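Local coordinates for uncharacterized protein MJ0690 (PDB 3K32) that is of unknown function but may be a subunit of a tRNA methyltransferase and probably binds a nucleotide through its HUP-type alpha/beta fold, at residues G16-L21 with K144-L149; P33-I38 with L56-K61; I38-I43 with S167-E172. All blocks are in the same frame, centred on the assembly; numbering follows the deposited sequence.

Interaction 1: residues G16-L21 with K144-L149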
loop_
_atom_site.group_PDB
_atom_site.type_symbol
_atom_site.label_atom_id
_atom_site.label_comp_id
_atom_site.label_asym_id
_atom_site.label_seq_id
_atom_site.Cartn_x
_atom_site.Cartn_y
_atom_site.Cartn_z
ATOM N N GLY B 16 15.021 8.593 -3.933
ATOM C CA GLY B 16 13.924 9.484 -4.316
ATOM C C GLY B 16 12.927 9.718 -3.172
ATOM O O GLY B 16 12.920 8.989 -2.172
ATOM N N LYS B 17 12.079 10.729 -3.305
ATOM C CA LYS B 17 11.158 11.079 -2.220
ATOM C C LYS B 17 10.165 9.957 -1.899
ATOM O O LYS B 17 9.818 9.735 -0.744
ATOM C CB LYS B 17 10.434 12.397 -2.498
ATOM C CG LYS B 17 9.619 12.433 -3.775
ATOM C CD LYS B 17 9.208 13.860 -4.113
ATOM C CE LYS B 17 8.150 13.908 -5.233
ATOM N NZ LYS B 17 6.877 13.181 -4.870
ATOM N N ASP B 18 9.739 9.228 -2.914
ATOM C CA ASP B 18 8.874 8.085 -2.672
ATOM C C ASP B 18 9.569 6.993 -1.865
ATOM O O ASP B 18 9.132 6.629 -0.776
ATOM C CB ASP B 18 8.344 7.535 -3.997
ATOM C CG ASP B 18 7.361 8.486 -4.656
ATOM O OD1 ASP B 18 6.488 9.038 -3.939
ATOM O OD2 ASP B 18 7.477 8.697 -5.881
ATOM N N SER B 19 10.645 6.464 -2.422
ATOM C CA SER B 19 11.475 5.499 -1.725
ATOM C C SER B 19 11.693 5.922 -0.272
ATOM O O SER B 19 11.657 5.107 0.636
ATOM C CB SER B 19 12.821 5.365 -2.449
ATOM O OG SER B 19 13.580 4.285 -1.934
ATOM N N SER B 20 11.926 7.209 -0.065
ATOM C CA SER B 20 12.139 7.751 1.267
ATOM C C SER B 20 10.870 7.639 2.111
ATOM O O SER B 20 10.933 7.302 3.274
ATOM C CB SER B 20 12.583 9.208 1.174
ATOM O OG SER B 20 13.784 9.319 0.440
ATOM N N LEU B 21 9.718 7.914 1.509
ATOM C CA LEU B 21 8.441 7.710 2.173
ATOM C C LEU B 21 8.280 6.261 2.613
ATOM O O LEU B 21 7.746 6.000 3.702
ATOM C CB LEU B 21 7.263 8.116 1.278
ATOM C CG LEU B 21 7.014 9.612 1.090
ATOM C CD1 LEU B 21 5.752 9.843 0.266
ATOM C CD2 LEU B 21 6.931 10.321 2.436
ATOM N N LYS B 144 -1.229 11.433 -6.474
ATOM C CA LYS B 144 -1.552 12.664 -5.758
ATOM C C LYS B 144 -1.322 12.535 -4.252
ATOM O O LYS B 144 -0.765 13.425 -3.636
ATOM C CB LYS B 144 -2.976 13.139 -6.065
ATOM C CG LYS B 144 -3.140 13.714 -7.460
ATOM C CD LYS B 144 -3.872 12.742 -8.372
ATOM C CE LYS B 144 -5.379 12.778 -8.138
ATOM N NZ LYS B 144 -5.978 14.041 -8.651
ATOM N N THR B 145 -1.726 11.421 -3.663
ATOM C CA THR B 145 -1.514 11.229 -2.234
ATOM C C THR B 145 -0.024 11.265 -1.841
ATOM O O THR B 145 0.352 11.873 -0.830
ATOM C CB THR B 145 -2.166 9.925 -1.744
ATOM O OG1 THR B 145 -3.533 9.901 -2.166
ATOM C CG2 THR B 145 -2.106 9.851 -0.238
ATOM N N LEU B 146 0.807 10.609 -2.646
ATOM C CA LEU B 146 2.254 10.601 -2.460
ATOM C C LEU B 146 2.854 11.985 -2.641
ATOM O O LEU B 146 3.784 12.366 -1.917
ATOM C CB LEU B 146 2.924 9.641 -3.448
ATOM C CG LEU B 146 3.262 8.188 -3.080
ATOM C CD1 LEU B 146 2.447 7.647 -1.918
ATOM C CD2 LEU B 146 3.136 7.274 -4.303
ATOM N N ARG B 147 2.349 12.733 -3.619
ATOM C CA ARG B 147 2.874 14.071 -3.844
ATOM C C ARG B 147 2.639 14.882 -2.571
ATOM O O ARG B 147 3.530 15.578 -2.091
ATOM C CB ARG B 147 2.207 14.738 -5.042
ATOM C CG ARG B 147 2.983 15.912 -5.589
ATOM C CD ARG B 147 2.082 17.044 -6.069
ATOM N NE ARG B 147 1.285 16.700 -7.244
ATOM C CZ ARG B 147 -0.045 16.637 -7.257
ATOM N NH1 ARG B 147 -0.741 16.885 -6.152
ATOM N NH2 ARG B 147 -0.682 16.326 -8.378
ATOM N N HIS B 148 1.445 14.748 -1.998
ATOM C CA HIS B 148 1.107 15.479 -0.781
ATOM C C HIS B 148 1.936 15.062 0.420
ATOM O O HIS B 148 2.359 15.909 1.204
ATOM C CB HIS B 148 -0.379 15.342 -0.442
ATOM C CG HIS B 148 -0.702 15.671 0.985
ATOM N ND1 HIS B 148 -0.796 14.705 1.963
ATOM C CD2 HIS B 148 -0.942 16.854 1.596
ATOM C CE1 HIS B 148 -1.096 15.278 3.117
ATOM N NE2 HIS B 148 -1.190 16.582 2.924
ATOM N N LEU B 149 2.144 13.757 0.574
ATOM C CA LEU B 149 2.907 13.233 1.702
ATOM C C LEU B 149 4.375 13.654 1.653
ATOM O O LEU B 149 4.960 14.030 2.672
ATOM C CB LEU B 149 2.785 11.707 1.773
ATOM C CG LEU B 149 1.464 11.125 2.306
ATOM C CD1 LEU B 149 1.337 9.655 1.959
ATOM C CD2 LEU B 149 1.314 11.325 3.805
#
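Asp-18 (chi1 -69°) and Leu-21 both hold CG anti to the carbonyl carbon, beside the backbone N, which turns both side chains to the helix 143-153. Leu-21 has its CD1 branch extended (chi2 -176°). That methyl lies 3.8 Å from CB of Leu-149 and 3.9 Å from O of Leu-146. The side chains of Leu-21 and Leu-149 cross obliquely. Asp-18 meets Leu-146 at about a right angle, with OD1 3.4 Å from CG of Leu-146. This is a carboxylate oxygen against an apolar branch point. No hydrogen bond links the two segments.

Residues 16-19 carry the Gly-Lys-Asp-Ser end of a sequence consistent with the SGGxDS PP-loop of HUP-type nucleotide-binding proteins. Gly-16 is the N-cap of the helix, and its O takes both N and OG of Ser-20, with OG at 2.8 Å. Asp-18 OD2 and the backbone N of Ser-19 bind a glycerol, probably from the crystallisation liquor, that may mark the pocket. The Lys-17 chain reaches toward helix 143-153, with NZ 4.2 Å from CA of Arg-147. The local helix axes cross at 83° and come no closer than 10.3 Å. Thr-145 OG1 is hydrogen-bonded to Gln-133 of the second subunit.

Interaction 2: residues P33-I38 with L56-K61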
loop_
_atom_site.group_PDB
_atom_site.type_symbol
_atom_site.label_atom_id
_atom_site.label_comp_id
_atom_site.label_asym_id
_atom_site.label_seq_id
_atom_site.Cartn_x
_atom_site.Cartn_y
_atom_site.Cartn_z
ATOM N N PRO B 33 14.510 -0.096 9.730
ATOM C CA PRO B 33 14.765 -0.156 8.290
ATOM C C PRO B 33 16.252 -0.137 7.961
ATOM O O PRO B 33 16.981 0.751 8.394
ATOM C CB PRO B 33 14.116 1.134 7.758
ATOM C CG PRO B 33 13.346 1.702 8.896
ATOM C CD PRO B 33 14.073 1.245 10.129
ATOM N N HIS B 34 16.695 -1.132 7.208
ATOM C CA HIS B 34 18.048 -1.142 6.680
ATOM C C HIS B 34 17.954 -0.848 5.188
ATOM O O HIS B 34 17.619 -1.725 4.383
ATOM C CB HIS B 34 18.716 -2.487 6.957
ATOM C CG HIS B 34 18.947 -2.752 8.417
ATOM N ND1 HIS B 34 17.914 -2.858 9.326
ATOM C CD2 HIS B 34 20.089 -2.919 9.124
ATOM C CE1 HIS B 34 18.411 -3.080 10.530
ATOM N NE2 HIS B 34 19.726 -3.126 10.437
ATOM N N LEU B 35 18.200 0.408 4.835
ATOM C CA LEU B 35 18.176 0.831 3.441
ATOM C C LEU B 35 19.295 0.153 2.675
ATOM O O LEU B 35 20.450 0.142 3.117
ATOM C CB LEU B 35 18.320 2.355 3.336
ATOM C CG LEU B 35 17.060 3.195 3.548
ATOM C CD1 LEU B 35 16.139 2.582 4.575
ATOM C CD2 LEU B 35 17.392 4.649 3.903
ATOM N N ILE B 36 18.947 -0.422 1.535
ATOM C CA ILE B 36 19.937 -0.999 0.640
ATOM C C ILE B 36 19.749 -0.557 -0.838
ATOM O O ILE B 36 18.630 -0.444 -1.362
ATOM C CB ILE B 36 19.966 -2.528 0.759
ATOM C CG1 ILE B 36 18.741 -3.120 0.097
ATOM C CG2 ILE B 36 20.043 -2.975 2.216
ATOM C CD1 ILE B 36 19.026 -3.544 -1.312
ATOM N N THR B 37 20.868 -0.290 -1.486
ATOM C CA THR B 37 20.900 0.125 -2.873
ATOM C C THR B 37 21.773 -0.852 -3.659
ATOM O O THR B 37 22.942 -1.057 -3.330
ATOM C CB THR B 37 21.520 1.541 -3.015
ATOM O OG1 THR B 37 20.820 2.465 -2.181
ATOM C CG2 THR B 37 21.443 2.025 -4.449
ATOM N N ILE B 38 21.201 -1.457 -4.689
ATOM C CA ILE B 38 21.948 -2.333 -5.566
ATOM C C ILE B 38 22.997 -1.564 -6.347
ATOM O O ILE B 38 22.748 -0.442 -6.796
ATOM C CB ILE B 38 21.026 -3.026 -6.585
ATOM C CG1 ILE B 38 20.015 -3.927 -5.872
ATOM C CG2 ILE B 38 21.839 -3.795 -7.629
ATOM C CD1 ILE B 38 20.585 -4.673 -4.691
ATOM N N LEU B 56 17.961 11.171 6.317
ATOM C CA LEU B 56 16.868 10.470 6.987
ATOM C C LEU B 56 17.298 9.828 8.313
ATOM O O LEU B 56 16.462 9.445 9.125
ATOM C CB LEU B 56 16.300 9.382 6.074
ATOM C CG LEU B 56 15.307 9.760 4.975
ATOM C CD1 LEU B 56 15.590 11.112 4.382
ATOM C CD2 LEU B 56 15.336 8.686 3.903
ATOM N N GLY B 57 18.601 9.702 8.525
ATOM C CA GLY B 57 19.103 8.995 9.691
ATOM C C GLY B 57 18.929 7.476 9.674
ATOM O O GLY B 57 18.770 6.849 10.718
ATOM N N PHE B 58 18.959 6.870 8.492
ATOM C CA PHE B 58 18.813 5.418 8.410
ATOM C C PHE B 58 20.113 4.730 8.040
ATOM O O PHE B 58 20.916 5.269 7.279
ATOM C CB PHE B 58 17.725 5.032 7.413
ATOM C CG PHE B 58 16.345 5.369 7.874
ATOM C CD1 PHE B 58 15.964 5.122 9.189
ATOM C CD2 PHE B 58 15.423 5.928 7.004
ATOM C CE1 PHE B 58 14.693 5.431 9.624
ATOM C CE2 PHE B 58 14.152 6.234 7.434
ATOM C CZ PHE B 58 13.782 5.978 8.747
ATOM N N LYS B 59 20.313 3.536 8.579
ATOM C CA LYS B 59 21.470 2.731 8.212
ATOM C C LYS B 59 21.449 2.404 6.710
ATOM O O LYS B 59 20.408 2.050 6.153
ATOM C CB LYS B 59 21.481 1.445 9.023
ATOM C CG LYS B 59 21.359 1.640 10.508
ATOM C CD LYS B 59 21.006 0.315 11.173
ATOM C CE LYS B 59 20.550 0.496 12.624
ATOM N NZ LYS B 59 19.204 1.115 12.715
ATOM N N HIS B 60 22.591 2.513 6.046
ATOM C CA HIS B 60 22.609 2.253 4.607
ATOM C C HIS B 60 23.757 1.351 4.194
ATOM O O HIS B 60 24.842 1.404 4.767
ATOM C CB HIS B 60 22.638 3.558 3.803
ATOM C CG HIS B 60 22.603 3.362 2.319
ATOM N ND1 HIS B 60 21.428 3.224 1.613
ATOM C CD2 HIS B 60 23.599 3.319 1.397
ATOM C CE1 HIS B 60 21.699 3.089 0.324
ATOM N NE2 HIS B 60 23.012 3.139 0.171
ATOM N N LYS B 61 23.494 0.534 3.182
ATOM C CA LYS B 61 24.441 -0.443 2.683
ATOM C C LYS B 61 24.288 -0.538 1.171
ATOM O O LYS B 61 23.176 -0.449 0.650
ATOM C CB LYS B 61 24.145 -1.798 3.331
ATOM C CG LYS B 61 25.090 -2.923 2.954
ATOM C CD LYS B 61 25.352 -3.810 4.166
ATOM C CE LYS B 61 25.000 -5.260 3.915
ATOM N NZ LYS B 61 23.534 -5.444 3.758
HETATM O O HOH W 1 18.289 2.197 10.409
#
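Strands 33-38 and 59-61 run parallel, with local axes 4.8 Å apart, joined by bonds from Lys-61 N to O of Leu-35, in the carbonyl plane, from Thr-37 N to O of Lys-61 at 3.1 Å, nearly along the C=O axis, and, weakly, from Leu-35 N to O of Lys-59. Phe-58 packs against strand 32-39. Over one face of its ring lies CG of Pro-33, 4.0 Å from CE1 of Phe-58. Over the centre of the opposite face lies O of Leu-56. Leu-35 CD2 comes to the ring edge and sits 3.5 Å from CB of Phe-58.

The two strands belong to a beta-alpha-beta crossover, with helix 47-56 between them. That helix ends in a Schellman motif at Gly-57 (phi 72°), and Phe-58 follows. Leu-35 and His-60 share the face that packs on Ala-53 of the helix. On the other face His-34 and Lys-59 lie side by side, with NE2 of His-34 3.7 Å from CD of Lys-59. ND1 of His-34 is hydrogen-bonded to O of Asn-32. A water accepts from N and NZ of Lys-59 and donates to O of Pro-33, bridging the two backbones beside Pro-33 and Lys-59. NZ of Lys-59 is also held by Asn-32.

The pairing is thus better formed toward Thr-37, while at Pro-33 and Lys-59 a water takes the place of a direct bond.

Interaction 3: residues I38-I43 with S167-E172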
loop_
_atom_site.group_PDB
_atom_site.type_symbol
_atom_site.label_atom_id
_atom_site.label_comp_id
_atom_site.label_asym_id
_atom_site.label_seq_id
_atom_site.Cartn_x
_atom_site.Cartn_y
_atom_site.Cartn_z
ATOM N N ILE B 38 21.201 -1.457 -4.689
ATOM C CA ILE B 38 21.948 -2.333 -5.566
ATOM C C ILE B 38 22.997 -1.564 -6.347
ATOM O O ILE B 38 22.748 -0.442 -6.796
ATOM C CB ILE B 38 21.026 -3.026 -6.585
ATOM C CG1 ILE B 38 20.015 -3.927 -5.872
ATOM C CG2 ILE B 38 21.839 -3.795 -7.629
ATOM C CD1 ILE B 38 20.585 -4.673 -4.691
ATOM N N ASN B 39 24.171 -2.178 -6.494
ATOM C CA ASN B 39 25.185 -1.746 -7.460
ATOM C C ASN B 39 25.671 -2.910 -8.329
ATOM O O ASN B 39 25.798 -4.045 -7.863
ATOM C CB ASN B 39 26.381 -1.088 -6.765
ATOM C CG ASN B 39 27.297 -0.411 -7.747
ATOM O OD1 ASN B 39 28.442 -0.823 -7.942
ATOM N ND2 ASN B 39 26.775 0.609 -8.426
ATOM N N PHE B 40 25.954 -2.641 -9.596
ATOM C CA PHE B 40 26.337 -3.726 -10.500
ATOM C C PHE B 40 27.782 -3.603 -10.959
ATOM O O PHE B 40 28.185 -4.281 -11.903
ATOM C CB PHE B 40 25.432 -3.768 -11.732
ATOM C CG PHE B 40 23.990 -4.064 -11.437
ATOM C CD1 PHE B 40 23.068 -3.030 -11.317
ATOM C CD2 PHE B 40 23.545 -5.376 -11.316
ATOM C CE1 PHE B 40 21.719 -3.291 -11.063
ATOM C CE2 PHE B 40 22.185 -5.656 -11.072
ATOM C CZ PHE B 40 21.273 -4.609 -10.943
ATOM N N GLY B 41 28.544 -2.724 -10.307
ATOM C CA GLY B 41 29.951 -2.529 -10.618
ATOM C C GLY B 41 30.256 -1.709 -11.865
ATOM O O GLY B 41 31.417 -1.558 -12.238
ATOM N N VAL B 42 29.218 -1.188 -12.515
ATOM C CA VAL B 42 29.374 -0.331 -13.681
ATOM C C VAL B 42 29.853 1.058 -13.257
ATOM O O VAL B 42 30.989 1.442 -13.545
ATOM C CB VAL B 42 28.051 -0.210 -14.485
ATOM C CG1 VAL B 42 28.191 0.810 -15.591
ATOM C CG2 VAL B 42 27.655 -1.556 -15.073
ATOM N N ILE B 43 28.979 1.805 -12.578
ATOM C CA ILE B 43 29.333 3.113 -12.011
ATOM C C ILE B 43 28.749 3.322 -10.599
ATOM O O ILE B 43 27.778 2.670 -10.207
ATOM C CB ILE B 43 28.933 4.298 -12.945
ATOM C CG1 ILE B 43 27.420 4.326 -13.205
ATOM C CG2 ILE B 43 29.689 4.236 -14.264
ATOM C CD1 ILE B 43 26.960 5.509 -14.106
ATOM N N SER B 167 19.703 6.947 -8.117
ATOM C CA SER B 167 20.275 5.734 -7.529
ATOM C C SER B 167 19.484 4.454 -7.796
ATOM O O SER B 167 19.682 3.451 -7.116
ATOM C CB SER B 167 20.543 5.901 -6.022
ATOM O OG SER B 167 21.687 6.702 -5.761
ATOM N N ASP B 168 18.595 4.482 -8.784
ATOM C CA ASP B 168 17.964 3.248 -9.248
ATOM C C ASP B 168 18.742 2.648 -10.428
ATOM O O ASP B 168 19.739 3.219 -10.881
ATOM C CB ASP B 168 16.515 3.511 -9.643
ATOM C CG ASP B 168 16.363 4.796 -10.424
ATOM O OD1 ASP B 168 16.675 4.798 -11.640
ATOM O OD2 ASP B 168 15.957 5.809 -9.811
ATOM N N TYR B 169 18.262 1.512 -10.926
ATOM C CA TYR B 169 18.927 0.751 -11.986
ATOM C C TYR B 169 19.240 1.559 -13.253
ATOM O O TYR B 169 20.229 1.303 -13.953
ATOM C CB TYR B 169 18.070 -0.444 -12.379
ATOM C CG TYR B 169 17.473 -1.190 -11.223
ATOM C CD1 TYR B 169 18.254 -1.626 -10.157
ATOM C CD2 TYR B 169 16.125 -1.488 -11.207
ATOM C CE1 TYR B 169 17.688 -2.332 -9.103
ATOM C CE2 TYR B 169 15.554 -2.198 -10.170
ATOM C CZ TYR B 169 16.325 -2.612 -9.126
ATOM O OH TYR B 169 15.713 -3.295 -8.107
ATOM N N GLU B 170 18.371 2.515 -13.545
ATOM C CA GLU B 170 18.519 3.380 -14.703
ATOM C C GLU B 170 19.980 3.757 -15.030
ATOM O O GLU B 170 20.529 3.315 -16.034
ATOM C CB GLU B 170 17.671 4.632 -14.490
ATOM C CG GLU B 170 16.869 5.043 -15.697
ATOM C CD GLU B 170 15.571 5.739 -15.330
ATOM O OE1 GLU B 170 14.550 5.036 -15.117
ATOM O OE2 GLU B 170 15.571 6.990 -15.267
ATOM N N ALA B 171 20.600 4.565 -14.176
ATOM C CA ALA B 171 21.931 5.097 -14.449
ATOM C C ALA B 171 22.902 4.031 -14.937
ATOM O O ALA B 171 23.575 4.220 -15.956
ATOM C CB ALA B 171 22.483 5.795 -13.225
ATOM N N GLU B 172 22.974 2.917 -14.207
ATOM C CA GLU B 172 23.904 1.842 -14.555
ATOM C C GLU B 172 23.521 1.201 -15.884
ATOM O O GLU B 172 24.386 0.762 -16.644
ATOM C CB GLU B 172 24.049 0.792 -13.432
ATOM C CG GLU B 172 24.765 1.335 -12.186
ATOM C CD GLU B 172 25.456 0.268 -11.328
ATOM O OE1 GLU B 172 24.764 -0.457 -10.574
ATOM O OE2 GLU B 172 26.704 0.183 -11.381
HETATM O O HOH W 2 20.423 1.033 -8.195
#
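OE2 of Glu-172 is held by two backbone N-H groups. The N of Ile-43 donates to OE2 of Glu-172 at 3.0 Å, on the anti lone pair. A weak bond to the same oxygen comes from the N of Val-42. OE1 takes a third, from Phe-40 N at 2.7 Å, on its syn lone pair. CG of Glu-172 is anti to the carbonyl carbon (chi1 -69°), and the chain runs extended from there into the loop that follows strand 32-39.

Asn-39 shapes that loop. Its CG is anti to the backbone N (chi1 -169°). OD1 accepts from Gly-41 N in an Asx turn, and ND2 donates to O of Ile-43 at 2.9 Å, closing the loop on itself. The amide plane lies 14° from the carboxylate plane of Glu-172, and ND2 of Asn-39 sits 3.0 Å from OE2 of Glu-172.

Beside this polar core, Phe-40 presents its ring edge to Tyr-169, with CE1 of Phe-40 3.9 Å from CD1 of Tyr-169. Ile-38 CG2 lies over one face of the Phe-40 ring, toward its rim. CB of Ile-38 meets the edge of the Tyr-169 ring, whose OH is bonded to His-91. A water donates to O of Ile-38 and to O of Ser-167, tying strand 32-39 to the loop before helix 169-180. Asp-168 N-caps that helix through a weak bond from Glu-170 N.

An alanine in place of Glu-172 would remove the carboxylate that accepts from Phe-40, Val-42 and Ile-43 N, and would probably loosen the hold of the helix on the loop.

The buried carboxylate is probably stabilised as an anion by these N-H groups, yet O of Ile-43, a second acceptor 3.0 Å from OE2 of Glu-172, may raise its pKa.

How the interactions relate
Interactions 2 and 3 share Ile-38 and strand 32-39. Interaction 2 pairs its earlier part with an outer strand of the parallel sheet, mainly through backbone bonds. Interaction 3 uses its end and the following loop, where one buried carboxylate does the polar work. They touch where Thr-37 CG2 packs on Ser-167 O. Interaction 1 lies about 22 Å, centre to centre, from interaction 3, on the opposite side of the chain's centre. It joins two helices by thin contacts without hydrogen bonds. It touches interaction 2 through Ser-20 and Leu-56. All three are partly buried: the exposed residues that touch are Arg-147 in interaction 1, Lys-59 and Lys-61 in interaction 2, and Gly-41 in interaction 3.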